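PDB 6UI3: cellulase, which probably hydrolyses internal beta-1,4 linkages of cellulose and related plant polysaccharides, as a family 5 endoglucanase domain of broad specificity within a longer, dockerin-bearing protein. Local coordinates for residues 94-97 / 101-104. Numbering follows the deposited sequence.
With EDO (1,2-ethanediol), chain B.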
loop_
_atom_site.group_PDB
_atom_site.type_symbol
_atom_site.label_atom_id
_atom_site.label_comp_id
_atom_site.label_asym_id
_atom_site.label_seq_id
_atom_site.Cartn_x
_atom_site.Cartn_y
_atom_site.Cartn_z
ATOM N N TYR A 94 -16.010 5.511 1.229
ATOM C CA TYR A 94 -15.621 6.896 1.477
ATOM C C TYR A 94 -14.710 7.395 0.359
ATOM O O TYR A 94 -14.776 8.565 -0.040
ATOM C CB TYR A 94 -14.881 7.039 2.807
ATOM C CG TYR A 94 -15.645 6.718 4.078
ATOM C CD1 TYR A 94 -17.030 6.748 4.135
ATOM C CD2 TYR A 94 -14.951 6.399 5.245
ATOM C CE1 TYR A 94 -17.708 6.452 5.328
ATOM C CE2 TYR A 94 -15.611 6.101 6.427
ATOM C CZ TYR A 94 -16.982 6.125 6.461
ATOM O OH TYR A 94 -17.652 5.831 7.637
ATOM N N ALA A 95 -13.832 6.515 -0.139
ATOM C CA ALA A 95 -12.945 6.860 -1.244
ATOM C C ALA A 95 -13.689 6.846 -2.569
ATOM O O ALA A 95 -13.611 7.802 -3.343
ATOM C CB ALA A 95 -11.774 5.879 -1.304
ATOM N N LEU A 96 -14.431 5.777 -2.841
ATOM C CA LEU A 96 -15.059 5.666 -4.147
ATOM C C LEU A 96 -16.118 6.746 -4.361
ATOM O O LEU A 96 -16.318 7.190 -5.497
ATOM C CB LEU A 96 -15.679 4.283 -4.341
ATOM C CG LEU A 96 -14.736 3.082 -4.329
ATOM C CD1 LEU A 96 -15.498 1.786 -4.553
ATOM C CD2 LEU A 96 -13.621 3.241 -5.361
ATOM N N ALA A 97 -16.810 7.180 -3.294
ATOM C CA ALA A 97 -17.806 8.242 -3.425
ATOM C C ALA A 97 -17.161 9.569 -3.793
ATOM O O ALA A 97 -17.849 10.461 -4.303
ATOM C CB ALA A 97 -18.615 8.389 -2.133
ATOM N N TYR A 101 -9.321 6.231 -6.138
ATOM C CA TYR A 101 -8.935 4.832 -6.061
ATOM C C TYR A 101 -8.883 4.398 -4.603
ATOM O O TYR A 101 -8.548 5.181 -3.703
ATOM C CB TYR A 101 -7.567 4.607 -6.721
ATOM C CG TYR A 101 -7.655 4.723 -8.221
ATOM C CD1 TYR A 101 -7.481 5.936 -8.853
ATOM C CD2 TYR A 101 -7.978 3.614 -8.999
ATOM C CE1 TYR A 101 -7.605 6.052 -10.216
ATOM C CE2 TYR A 101 -8.102 3.718 -10.361
ATOM C CZ TYR A 101 -7.927 4.928 -10.961
ATOM O OH TYR A 101 -8.074 5.008 -12.316
ATOM N N ALA A 102 -9.227 3.134 -4.371
ATOM C CA ALA A 102 -9.169 2.504 -3.060
ATOM C C ALA A 102 -8.448 1.178 -3.194
ATOM O O ALA A 102 -8.806 0.364 -4.052
ATOM C CB ALA A 102 -10.579 2.236 -2.538
ATOM N N ILE A 103 -7.445 0.944 -2.347
ATOM C CA ILE A 103 -6.685 -0.311 -2.348
ATOM C C ILE A 103 -7.014 -1.036 -1.052
ATOM O O ILE A 103 -6.857 -0.461 0.029
ATOM C CB ILE A 103 -5.168 -0.058 -2.447
ATOM C CG1 ILE A 103 -4.809 0.626 -3.771
ATOM C CG2 ILE A 103 -4.384 -1.367 -2.282
ATOM C CD1 ILE A 103 -3.487 1.362 -3.739
ATOM N N VAL A 104 -7.445 -2.299 -1.146
ATOM C CA VAL A 104 -7.678 -3.165 0.011
ATOM C C VAL A 104 -6.659 -4.299 -0.021
ATOM O O VAL A 104 -6.359 -4.843 -1.085
ATOM C CB VAL A 104 -9.114 -3.726 -0.016
ATOM C CG1 VAL A 104 -9.316 -4.783 1.079
ATOM C CG2 VAL A 104 -10.139 -2.638 0.167
HETATM C C1 EDO B . -15.787 14.619 -6.020
HETATM O O1 EDO B . -15.563 14.257 -4.649
HETATM C C2 EDO B . -15.828 13.388 -6.926
HETATM O O2 EDO B . -16.978 12.579 -6.642
#
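Two methyl groups, CB of Ala95 and CB of Ala102, meet at 4.0 Å and make the closest approach between segments 94-97 and 101-104. Each CB projects from its backbone toward the opposing segment, and with side chains this short the main chains come close: the CA atoms of Ala95 and Ala102 are 6.0 Å apart. A second apolar touch comes from Leu96, whose CD2 lies 4.3 Å from CB of Ala102. Leu96 leaves its backbone without aiming at the strand; chi1 of -63° followed by an extended chi2 of -179° carries CD2 over to the Ala102 methyl, while CD1 stays farther from it. Ala102 thus receives both apolar contacts.

No hydrogen bond crosses between the segments; the one approach to a polar atom is CB of Ala95 at 4.1 Å from the carbonyl O of Tyr101, which is van der Waals contact. The strand's backbone pairs instead with its sheet neighbours: Tyr101 bonds to Asn61 and Val63, and Ala102 to Lys144 and Ile146. Tyr101 contributes through its main chain, since its CB points away from the helix and its ring ends in a hydroxyl hydrogen-bonded to Asp22 and Arg12. Ala95, Leu96, Tyr101 and Ala102 are all buried.

Only three residues separate the segments, and together the two bury a modest 128 Å², where the chain passes from helix 82-96 into strand 101-105. This is the second half of a beta-alpha-beta unit in the eight-stranded TIM barrel, with strand 62-65 leading into the helix. Strands 62-65 and 145-148 flank 101-105 in the barrel wall, while Phe52 of helix 49-58 packs against Ala95 from the adjoining part of the outer helical layer.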